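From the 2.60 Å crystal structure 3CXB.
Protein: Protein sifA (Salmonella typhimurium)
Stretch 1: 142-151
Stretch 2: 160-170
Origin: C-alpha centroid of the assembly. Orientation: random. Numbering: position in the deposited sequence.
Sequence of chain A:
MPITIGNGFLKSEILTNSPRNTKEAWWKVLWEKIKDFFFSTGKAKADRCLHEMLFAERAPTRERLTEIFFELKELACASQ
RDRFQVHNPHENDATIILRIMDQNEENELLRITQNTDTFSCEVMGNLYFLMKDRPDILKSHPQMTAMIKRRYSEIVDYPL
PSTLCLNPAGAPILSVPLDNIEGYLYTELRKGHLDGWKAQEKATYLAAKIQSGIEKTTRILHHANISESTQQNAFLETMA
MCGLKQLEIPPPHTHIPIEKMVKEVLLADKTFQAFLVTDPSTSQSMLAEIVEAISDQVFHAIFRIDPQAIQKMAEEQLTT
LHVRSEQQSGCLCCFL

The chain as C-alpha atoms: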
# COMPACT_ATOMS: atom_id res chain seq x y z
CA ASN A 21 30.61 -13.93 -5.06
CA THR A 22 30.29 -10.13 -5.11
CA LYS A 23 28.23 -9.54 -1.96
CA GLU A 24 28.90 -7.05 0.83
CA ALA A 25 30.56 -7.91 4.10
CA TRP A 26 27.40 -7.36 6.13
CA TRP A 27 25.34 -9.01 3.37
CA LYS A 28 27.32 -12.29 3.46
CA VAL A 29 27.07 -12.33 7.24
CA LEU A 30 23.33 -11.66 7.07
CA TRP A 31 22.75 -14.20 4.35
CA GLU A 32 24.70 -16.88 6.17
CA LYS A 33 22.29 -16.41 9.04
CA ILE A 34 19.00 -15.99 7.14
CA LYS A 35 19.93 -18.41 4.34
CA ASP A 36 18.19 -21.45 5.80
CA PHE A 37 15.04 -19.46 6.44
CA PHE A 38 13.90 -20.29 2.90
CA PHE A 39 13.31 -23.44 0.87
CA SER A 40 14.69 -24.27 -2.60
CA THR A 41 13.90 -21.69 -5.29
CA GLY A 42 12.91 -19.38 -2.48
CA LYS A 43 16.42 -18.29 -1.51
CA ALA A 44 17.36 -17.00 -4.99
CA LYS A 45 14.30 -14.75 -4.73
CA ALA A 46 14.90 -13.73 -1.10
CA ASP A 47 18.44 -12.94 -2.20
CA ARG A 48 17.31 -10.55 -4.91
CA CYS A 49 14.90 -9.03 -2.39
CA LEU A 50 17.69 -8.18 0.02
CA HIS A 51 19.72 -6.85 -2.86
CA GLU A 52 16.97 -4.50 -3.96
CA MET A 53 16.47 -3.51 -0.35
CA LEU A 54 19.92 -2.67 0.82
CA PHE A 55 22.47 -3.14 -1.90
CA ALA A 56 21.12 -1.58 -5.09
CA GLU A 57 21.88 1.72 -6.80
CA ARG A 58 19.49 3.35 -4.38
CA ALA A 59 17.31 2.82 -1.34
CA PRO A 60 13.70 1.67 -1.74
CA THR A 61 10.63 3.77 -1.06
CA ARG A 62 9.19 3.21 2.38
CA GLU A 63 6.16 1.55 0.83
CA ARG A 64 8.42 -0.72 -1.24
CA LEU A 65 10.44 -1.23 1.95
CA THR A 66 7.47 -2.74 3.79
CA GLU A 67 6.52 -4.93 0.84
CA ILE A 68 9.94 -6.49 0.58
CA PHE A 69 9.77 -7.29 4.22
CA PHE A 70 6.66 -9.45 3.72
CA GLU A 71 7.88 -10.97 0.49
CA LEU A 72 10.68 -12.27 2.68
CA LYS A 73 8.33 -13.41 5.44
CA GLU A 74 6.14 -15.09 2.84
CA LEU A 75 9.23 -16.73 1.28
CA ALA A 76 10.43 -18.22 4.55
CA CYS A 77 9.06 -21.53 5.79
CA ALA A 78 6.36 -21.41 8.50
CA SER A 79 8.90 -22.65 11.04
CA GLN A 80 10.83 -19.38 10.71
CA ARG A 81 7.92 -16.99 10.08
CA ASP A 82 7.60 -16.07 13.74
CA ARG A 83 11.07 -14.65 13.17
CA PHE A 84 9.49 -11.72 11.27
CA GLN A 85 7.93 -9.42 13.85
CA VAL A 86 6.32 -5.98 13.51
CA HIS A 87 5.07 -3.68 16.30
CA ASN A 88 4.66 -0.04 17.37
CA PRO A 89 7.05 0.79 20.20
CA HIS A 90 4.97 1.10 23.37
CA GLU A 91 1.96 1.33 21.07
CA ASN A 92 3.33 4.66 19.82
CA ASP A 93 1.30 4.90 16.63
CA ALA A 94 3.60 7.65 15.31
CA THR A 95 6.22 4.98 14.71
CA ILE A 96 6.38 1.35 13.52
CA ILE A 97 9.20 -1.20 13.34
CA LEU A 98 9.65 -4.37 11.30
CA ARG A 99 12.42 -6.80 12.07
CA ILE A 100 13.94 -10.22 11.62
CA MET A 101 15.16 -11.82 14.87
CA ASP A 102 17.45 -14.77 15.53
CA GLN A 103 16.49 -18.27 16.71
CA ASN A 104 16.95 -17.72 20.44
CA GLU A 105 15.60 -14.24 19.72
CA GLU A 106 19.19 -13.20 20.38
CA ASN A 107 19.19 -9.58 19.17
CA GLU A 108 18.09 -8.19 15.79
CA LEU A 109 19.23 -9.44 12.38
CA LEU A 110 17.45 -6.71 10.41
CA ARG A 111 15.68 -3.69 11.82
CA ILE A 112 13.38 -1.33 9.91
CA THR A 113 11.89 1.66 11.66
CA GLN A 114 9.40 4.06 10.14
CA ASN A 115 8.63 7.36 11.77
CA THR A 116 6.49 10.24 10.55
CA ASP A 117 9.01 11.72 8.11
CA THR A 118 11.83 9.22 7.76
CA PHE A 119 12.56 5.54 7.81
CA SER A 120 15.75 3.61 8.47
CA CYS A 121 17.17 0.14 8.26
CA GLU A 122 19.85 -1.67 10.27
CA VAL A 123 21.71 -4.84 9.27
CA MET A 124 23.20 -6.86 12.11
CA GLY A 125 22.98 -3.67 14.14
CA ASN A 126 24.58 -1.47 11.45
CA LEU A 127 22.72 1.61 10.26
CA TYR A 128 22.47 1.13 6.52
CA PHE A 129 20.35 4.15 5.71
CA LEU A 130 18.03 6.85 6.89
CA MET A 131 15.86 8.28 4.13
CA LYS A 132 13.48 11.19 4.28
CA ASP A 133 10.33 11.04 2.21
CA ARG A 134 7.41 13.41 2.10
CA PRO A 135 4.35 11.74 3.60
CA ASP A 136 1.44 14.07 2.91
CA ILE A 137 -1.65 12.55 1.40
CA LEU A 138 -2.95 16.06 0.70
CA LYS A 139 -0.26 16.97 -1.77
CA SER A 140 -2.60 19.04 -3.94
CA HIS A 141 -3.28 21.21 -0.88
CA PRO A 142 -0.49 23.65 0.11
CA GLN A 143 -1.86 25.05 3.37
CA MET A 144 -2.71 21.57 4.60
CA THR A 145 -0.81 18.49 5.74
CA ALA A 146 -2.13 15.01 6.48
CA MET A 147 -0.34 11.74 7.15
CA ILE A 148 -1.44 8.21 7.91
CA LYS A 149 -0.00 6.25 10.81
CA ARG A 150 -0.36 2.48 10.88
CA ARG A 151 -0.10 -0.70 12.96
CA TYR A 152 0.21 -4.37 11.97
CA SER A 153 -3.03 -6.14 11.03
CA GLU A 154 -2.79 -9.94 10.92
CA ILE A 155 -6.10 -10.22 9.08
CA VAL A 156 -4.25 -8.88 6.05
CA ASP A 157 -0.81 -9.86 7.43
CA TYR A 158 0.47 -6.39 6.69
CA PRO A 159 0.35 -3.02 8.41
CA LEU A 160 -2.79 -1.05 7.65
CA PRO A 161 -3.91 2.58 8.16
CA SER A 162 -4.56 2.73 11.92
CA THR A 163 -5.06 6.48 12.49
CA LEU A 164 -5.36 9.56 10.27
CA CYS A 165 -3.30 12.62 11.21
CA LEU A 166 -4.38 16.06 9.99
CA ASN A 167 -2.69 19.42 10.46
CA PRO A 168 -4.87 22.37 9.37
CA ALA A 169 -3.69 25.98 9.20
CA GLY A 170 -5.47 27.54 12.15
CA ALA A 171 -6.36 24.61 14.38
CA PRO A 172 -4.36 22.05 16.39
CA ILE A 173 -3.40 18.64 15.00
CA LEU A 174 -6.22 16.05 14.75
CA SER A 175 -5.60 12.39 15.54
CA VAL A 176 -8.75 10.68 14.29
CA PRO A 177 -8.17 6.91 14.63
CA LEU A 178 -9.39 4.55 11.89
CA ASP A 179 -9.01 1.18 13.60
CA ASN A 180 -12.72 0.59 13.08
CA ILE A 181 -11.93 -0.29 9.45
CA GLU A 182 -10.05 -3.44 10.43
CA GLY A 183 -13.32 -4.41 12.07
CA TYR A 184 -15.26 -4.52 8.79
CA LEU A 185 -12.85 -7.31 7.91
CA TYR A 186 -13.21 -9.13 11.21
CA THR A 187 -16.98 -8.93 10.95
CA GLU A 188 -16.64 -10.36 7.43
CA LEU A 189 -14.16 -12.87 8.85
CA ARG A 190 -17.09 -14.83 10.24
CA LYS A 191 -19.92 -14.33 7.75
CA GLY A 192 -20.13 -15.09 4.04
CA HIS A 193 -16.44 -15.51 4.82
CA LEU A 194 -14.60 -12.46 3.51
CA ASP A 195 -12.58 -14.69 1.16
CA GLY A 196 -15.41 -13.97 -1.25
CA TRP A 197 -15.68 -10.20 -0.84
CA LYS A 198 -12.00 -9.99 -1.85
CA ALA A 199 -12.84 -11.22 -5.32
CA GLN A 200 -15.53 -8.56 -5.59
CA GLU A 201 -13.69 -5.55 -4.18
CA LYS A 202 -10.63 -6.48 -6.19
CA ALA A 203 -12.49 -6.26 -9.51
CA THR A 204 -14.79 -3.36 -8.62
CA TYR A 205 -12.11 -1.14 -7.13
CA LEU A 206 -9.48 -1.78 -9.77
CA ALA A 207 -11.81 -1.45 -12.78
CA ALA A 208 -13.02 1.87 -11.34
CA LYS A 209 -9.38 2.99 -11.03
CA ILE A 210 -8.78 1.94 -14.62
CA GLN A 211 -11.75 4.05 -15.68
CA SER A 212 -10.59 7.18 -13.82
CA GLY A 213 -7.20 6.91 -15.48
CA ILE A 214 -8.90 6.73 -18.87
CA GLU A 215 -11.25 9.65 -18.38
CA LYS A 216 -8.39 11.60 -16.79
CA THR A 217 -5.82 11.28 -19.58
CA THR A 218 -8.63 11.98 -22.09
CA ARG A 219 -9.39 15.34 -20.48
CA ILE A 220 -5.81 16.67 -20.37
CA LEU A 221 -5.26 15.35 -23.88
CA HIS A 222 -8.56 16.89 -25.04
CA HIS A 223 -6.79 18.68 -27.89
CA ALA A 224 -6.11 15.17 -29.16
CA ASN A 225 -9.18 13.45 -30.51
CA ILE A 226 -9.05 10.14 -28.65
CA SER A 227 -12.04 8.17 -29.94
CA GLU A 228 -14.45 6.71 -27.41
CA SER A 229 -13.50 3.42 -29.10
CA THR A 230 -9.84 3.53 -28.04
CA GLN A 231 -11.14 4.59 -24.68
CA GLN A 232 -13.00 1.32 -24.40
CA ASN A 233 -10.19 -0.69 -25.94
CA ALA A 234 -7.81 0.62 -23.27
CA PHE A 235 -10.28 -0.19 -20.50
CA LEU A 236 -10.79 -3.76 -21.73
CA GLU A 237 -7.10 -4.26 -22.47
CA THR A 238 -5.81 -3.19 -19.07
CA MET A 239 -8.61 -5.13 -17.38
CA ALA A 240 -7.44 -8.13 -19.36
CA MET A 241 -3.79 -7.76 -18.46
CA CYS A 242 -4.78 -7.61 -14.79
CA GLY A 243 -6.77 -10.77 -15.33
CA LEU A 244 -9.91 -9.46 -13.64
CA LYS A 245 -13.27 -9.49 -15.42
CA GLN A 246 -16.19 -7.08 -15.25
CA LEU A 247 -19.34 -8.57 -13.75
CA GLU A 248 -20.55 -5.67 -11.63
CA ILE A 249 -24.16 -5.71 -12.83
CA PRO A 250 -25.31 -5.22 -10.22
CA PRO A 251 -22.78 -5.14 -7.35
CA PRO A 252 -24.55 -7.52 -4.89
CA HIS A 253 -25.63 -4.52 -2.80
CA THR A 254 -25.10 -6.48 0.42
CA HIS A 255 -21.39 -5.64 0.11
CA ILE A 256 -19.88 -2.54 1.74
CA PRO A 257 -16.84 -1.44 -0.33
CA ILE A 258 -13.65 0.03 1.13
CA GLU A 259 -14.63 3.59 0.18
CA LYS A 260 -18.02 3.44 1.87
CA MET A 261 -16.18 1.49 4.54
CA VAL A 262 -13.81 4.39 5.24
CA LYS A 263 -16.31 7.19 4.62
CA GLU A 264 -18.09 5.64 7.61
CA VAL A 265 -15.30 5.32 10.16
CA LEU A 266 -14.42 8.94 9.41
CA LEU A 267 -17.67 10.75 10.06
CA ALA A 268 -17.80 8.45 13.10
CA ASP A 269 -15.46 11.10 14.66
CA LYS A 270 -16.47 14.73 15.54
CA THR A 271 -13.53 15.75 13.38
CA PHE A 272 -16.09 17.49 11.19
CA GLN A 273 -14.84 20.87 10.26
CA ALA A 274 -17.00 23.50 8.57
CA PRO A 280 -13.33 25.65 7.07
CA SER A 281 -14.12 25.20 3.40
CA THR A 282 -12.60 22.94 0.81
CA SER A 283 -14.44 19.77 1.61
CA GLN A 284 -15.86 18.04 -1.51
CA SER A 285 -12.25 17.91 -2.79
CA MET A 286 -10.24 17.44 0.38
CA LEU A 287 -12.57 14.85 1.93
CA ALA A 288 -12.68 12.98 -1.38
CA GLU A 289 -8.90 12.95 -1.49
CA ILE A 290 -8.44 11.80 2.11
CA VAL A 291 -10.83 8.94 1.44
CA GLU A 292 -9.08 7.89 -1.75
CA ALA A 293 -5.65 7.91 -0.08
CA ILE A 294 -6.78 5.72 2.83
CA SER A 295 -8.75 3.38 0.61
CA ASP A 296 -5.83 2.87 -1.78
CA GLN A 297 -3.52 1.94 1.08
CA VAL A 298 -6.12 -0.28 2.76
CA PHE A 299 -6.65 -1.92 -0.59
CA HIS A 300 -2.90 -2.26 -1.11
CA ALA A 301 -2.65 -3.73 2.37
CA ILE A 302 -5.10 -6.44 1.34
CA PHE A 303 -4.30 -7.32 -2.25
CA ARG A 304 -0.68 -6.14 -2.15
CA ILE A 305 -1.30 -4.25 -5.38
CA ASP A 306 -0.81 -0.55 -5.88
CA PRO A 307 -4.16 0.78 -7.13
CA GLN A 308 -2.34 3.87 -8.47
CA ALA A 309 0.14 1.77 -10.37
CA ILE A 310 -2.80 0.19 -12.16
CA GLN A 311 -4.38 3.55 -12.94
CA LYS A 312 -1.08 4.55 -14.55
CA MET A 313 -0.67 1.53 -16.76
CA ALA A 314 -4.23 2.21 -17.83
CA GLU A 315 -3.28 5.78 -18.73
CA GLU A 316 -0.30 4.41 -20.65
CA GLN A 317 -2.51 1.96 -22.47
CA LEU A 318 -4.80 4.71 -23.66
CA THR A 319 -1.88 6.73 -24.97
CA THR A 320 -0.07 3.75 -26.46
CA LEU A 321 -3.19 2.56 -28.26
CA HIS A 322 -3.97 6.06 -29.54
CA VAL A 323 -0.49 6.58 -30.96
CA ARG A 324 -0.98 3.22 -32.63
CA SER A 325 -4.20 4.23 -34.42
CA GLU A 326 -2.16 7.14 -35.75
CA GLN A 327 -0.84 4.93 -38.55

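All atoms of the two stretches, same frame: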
# COMPACT_ATOMS: atom_id res chain seq x y z
N PRO A 142 -1.64 22.96 -0.47
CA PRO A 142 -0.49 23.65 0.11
C PRO A 142 -0.62 23.95 1.60
O PRO A 142 0.22 23.52 2.40
CB PRO A 142 -0.40 24.92 -0.73
CG PRO A 142 -1.84 25.20 -1.05
CD PRO A 142 -2.33 23.82 -1.45
N GLN A 143 -1.65 24.69 1.97
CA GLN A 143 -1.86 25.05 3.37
C GLN A 143 -2.51 23.94 4.17
O GLN A 143 -3.32 24.20 5.06
CB GLN A 143 -2.72 26.31 3.46
CG GLN A 143 -1.95 27.61 3.26
CD GLN A 143 -1.73 28.35 4.57
OE1 GLN A 143 -1.21 27.80 5.54
NE2 GLN A 143 -2.12 29.62 4.61
N MET A 144 -2.14 22.70 3.88
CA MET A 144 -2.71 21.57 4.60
C MET A 144 -1.83 20.33 4.53
O MET A 144 -1.36 19.96 3.45
CB MET A 144 -4.10 21.25 4.05
CG MET A 144 -4.81 20.13 4.77
SD MET A 144 -5.13 20.54 6.49
CE MET A 144 -6.84 21.12 6.39
N THR A 145 -1.61 19.70 5.68
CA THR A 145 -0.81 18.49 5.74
C THR A 145 -1.65 17.39 6.36
O THR A 145 -2.51 17.67 7.20
CB THR A 145 0.45 18.67 6.59
OG1 THR A 145 1.21 19.77 6.09
CG2 THR A 145 1.32 17.42 6.53
N ALA A 146 -1.39 16.16 5.96
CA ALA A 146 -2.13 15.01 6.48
C ALA A 146 -1.34 13.75 6.23
O ALA A 146 -0.95 13.46 5.10
CB ALA A 146 -3.47 14.92 5.79
N MET A 147 -1.09 12.99 7.29
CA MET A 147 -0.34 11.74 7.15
C MET A 147 -1.21 10.60 7.65
O MET A 147 -2.30 10.81 8.17
CB MET A 147 0.93 11.78 7.98
CG MET A 147 0.64 11.79 9.46
SD MET A 147 1.94 11.07 10.45
CE MET A 147 2.73 12.63 11.07
N ILE A 148 -0.71 9.38 7.49
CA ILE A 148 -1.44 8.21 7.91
C ILE A 148 -0.50 7.31 8.69
O ILE A 148 0.47 6.81 8.13
CB ILE A 148 -1.97 7.38 6.72
CG1 ILE A 148 -2.98 8.19 5.91
CG2 ILE A 148 -2.65 6.12 7.22
CD1 ILE A 148 -3.49 7.44 4.70
N LYS A 149 -0.80 7.13 9.97
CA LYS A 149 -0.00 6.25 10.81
C LYS A 149 -0.58 4.85 10.62
O LYS A 149 -1.66 4.69 10.05
CB LYS A 149 -0.07 6.69 12.27
CG LYS A 149 0.66 7.99 12.51
CD LYS A 149 0.56 8.48 13.95
CE LYS A 149 1.18 9.87 14.10
NZ LYS A 149 1.02 10.44 15.48
N ARG A 150 0.14 3.83 11.07
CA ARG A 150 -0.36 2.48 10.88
C ARG A 150 0.24 1.45 11.82
O ARG A 150 1.35 1.60 12.29
CB ARG A 150 -0.13 2.06 9.43
CG ARG A 150 1.35 1.96 9.06
CD ARG A 150 1.56 1.96 7.54
NE ARG A 150 1.85 3.29 7.01
CZ ARG A 150 1.29 3.79 5.91
NH1 ARG A 150 1.62 5.00 5.49
NH2 ARG A 150 0.39 3.08 5.24
N ARG A 151 -0.53 0.39 12.08
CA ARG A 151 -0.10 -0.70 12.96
C ARG A 151 -0.43 -2.04 12.29
O ARG A 151 -1.38 -2.14 11.53
CB ARG A 151 -0.80 -0.58 14.32
CG ARG A 151 -2.31 -0.72 14.27
CD ARG A 151 -2.96 -0.57 15.65
NE ARG A 151 -2.96 0.81 16.13
CZ ARG A 151 -2.23 1.27 17.15
NH1 ARG A 151 -2.31 2.54 17.50
NH2 ARG A 151 -1.41 0.45 17.81
N LEU A 160 -1.73 -1.77 8.33
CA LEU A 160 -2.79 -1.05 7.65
C LEU A 160 -3.06 0.26 8.37
O LEU A 160 -2.79 0.40 9.57
CB LEU A 160 -4.08 -1.91 7.60
CG LEU A 160 -5.04 -2.02 8.80
CD1 LEU A 160 -4.25 -2.18 10.10
CD2 LEU A 160 -5.91 -0.77 8.89
N PRO A 161 -3.59 1.25 7.64
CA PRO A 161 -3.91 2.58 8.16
C PRO A 161 -4.62 2.54 9.52
O PRO A 161 -5.82 2.32 9.58
CB PRO A 161 -4.80 3.16 7.06
CG PRO A 161 -4.29 2.51 5.85
CD PRO A 161 -4.12 1.10 6.27
N SER A 162 -3.90 2.76 10.62
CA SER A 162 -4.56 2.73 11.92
C SER A 162 -5.22 4.06 12.29
O SER A 162 -6.38 4.08 12.68
CB SER A 162 -3.60 2.30 13.03
OG SER A 162 -2.64 3.29 13.28
N THR A 163 -4.49 5.17 12.16
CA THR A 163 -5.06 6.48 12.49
C THR A 163 -4.66 7.55 11.47
O THR A 163 -3.55 7.56 10.94
CB THR A 163 -4.61 6.97 13.88
OG1 THR A 163 -3.24 7.35 13.82
CG2 THR A 163 -4.76 5.86 14.93
N LEU A 164 -5.59 8.47 11.21
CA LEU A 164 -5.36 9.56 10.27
C LEU A 164 -4.91 10.84 10.99
O LEU A 164 -5.59 11.31 11.89
CB LEU A 164 -6.65 9.84 9.49
CG LEU A 164 -6.72 10.98 8.47
CD1 LEU A 164 -6.54 12.29 9.17
CD2 LEU A 164 -5.65 10.82 7.40
N CYS A 165 -3.78 11.40 10.59
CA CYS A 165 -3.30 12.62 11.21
C CYS A 165 -3.41 13.84 10.30
O CYS A 165 -2.82 13.87 9.22
CB CYS A 165 -1.85 12.45 11.66
SG CYS A 165 -1.58 11.27 13.01
N LEU A 166 -4.17 14.83 10.74
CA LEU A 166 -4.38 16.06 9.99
C LEU A 166 -3.72 17.23 10.69
O LEU A 166 -3.57 17.23 11.92
CB LEU A 166 -5.87 16.36 9.86
CG LEU A 166 -6.75 15.45 9.02
CD1 LEU A 166 -8.21 15.88 9.20
CD2 LEU A 166 -6.34 15.52 7.56
N ASN A 167 -3.33 18.23 9.91
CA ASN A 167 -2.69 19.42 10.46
C ASN A 167 -3.16 20.65 9.68
O ASN A 167 -2.49 21.12 8.77
CB ASN A 167 -1.17 19.28 10.37
CG ASN A 167 -0.45 20.27 11.27
OD1 ASN A 167 -0.68 21.48 11.19
ND2 ASN A 167 0.42 19.75 12.13
N PRO A 168 -4.33 21.19 10.04
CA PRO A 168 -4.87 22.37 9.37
C PRO A 168 -4.05 23.62 9.67
O PRO A 168 -3.14 23.59 10.50
CB PRO A 168 -6.29 22.46 9.92
CG PRO A 168 -6.12 21.96 11.32
CD PRO A 168 -5.24 20.75 11.13
N ALA A 169 -4.38 24.71 9.00
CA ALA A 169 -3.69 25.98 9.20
C ALA A 169 -4.58 26.92 10.00
O ALA A 169 -5.21 27.83 9.45
CB ALA A 169 -3.35 26.61 7.85
N GLY A 170 -4.64 26.69 11.31
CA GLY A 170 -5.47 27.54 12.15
C GLY A 170 -6.07 26.78 13.31
O GLY A 170 -6.74 27.36 14.16

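The antiparallel ladder between these two strands slips by one residue near Ser162. From Thr145 to Ile148 the pairing is regular, with Thr145 opposite Asn167, Met147 opposite Cys165 and Ile148 opposite Leu164. Beyond that point the count changes, and Arg150 pairs with Pro161 and Arg151 with Leu160. The hydrogen bonds record the shift. Lys149 N donates to Thr163 O at 2.9 Å, but Lys149 O accepts from Ser162 N, at 3.0 Å, rather than from the nitrogen of Thr163. Ser162 has phi/psi of -84/-49, far from extended values, and its CA-to-CB bond points toward the other strand.

On the regular side, the backbone supplies most of the polar contact. Met147 N donates to Cys165 O at 2.7 Å, and Cys165 N returns a bond to Met147 O at 2.9 Å. Asn167 N donates to Thr145 O at 2.9 Å. Ala146 CA also lies 3.0 Å from Cys165 O, a CA-H...O contact between the hydrogen-bonded pairs. Past the slip, Leu160 N donates to Arg151 O at 3.2 Å. The reverse bond, Arg151 N to Leu160 O, is weak at 3.4 Å. Pro161 has no amide hydrogen to donate, and it sits in a non-hydrogen-bonded pair, where none is needed across the ladder.

One face of the sheet carries Ala146, Ile148, Leu164 and Leu166, all buried and all apolar. Ala146 CB packs against Leu166 CD2 at 3.4 Å. Here the CA atoms of Ala146 and Leu166 are only 4.3 Å apart, and the small methyl fits the close approach. Ile148 meets two partners. Its CG1 lies 4.0 Å from Leu164 CD2, and its CG2 lies 3.7 Å from Pro161 CB. The branched side chain of Ile148 thus reaches residues before and after the slip.

The other face is more mixed. Met147 CG touches Cys165 CB at 3.4 Å. Cys165 is buried, and the opposite strand covers more of it than of any other residue in the contact. Lys149 runs extended, with chi2 to chi4 all t, and its CE comes within 3.3 Å of Cys165 SG. Its aliphatic part provides the packing, and CB of Lys149 also lies 3.6 Å from Thr163 OG1. The hydroxyls of Thr163 and Ser162 are hydrogen-bonded elsewhere in the structure, so neither is left unsatisfied. The Arg151 side chain lies close to Ser162, with Arg151 NE 3.5 Å from Ser162 CB. Leu160 is buried, and its CD1 reaches to 3.2 Å from Arg151 O.

The contact continues past the ladder near Pro168. Met144 points sideways at CB, but its flexible chain brings SD to 3.4 Å from Pro168 CA and CE to 3.8 Å from Pro168 CB. Gln143 OE1 lies 3.4 Å from Ala169 CB, but Gln143 is exposed and poorly ordered. In all, 897 Å² of surface is buried between the stretches, both sides summed.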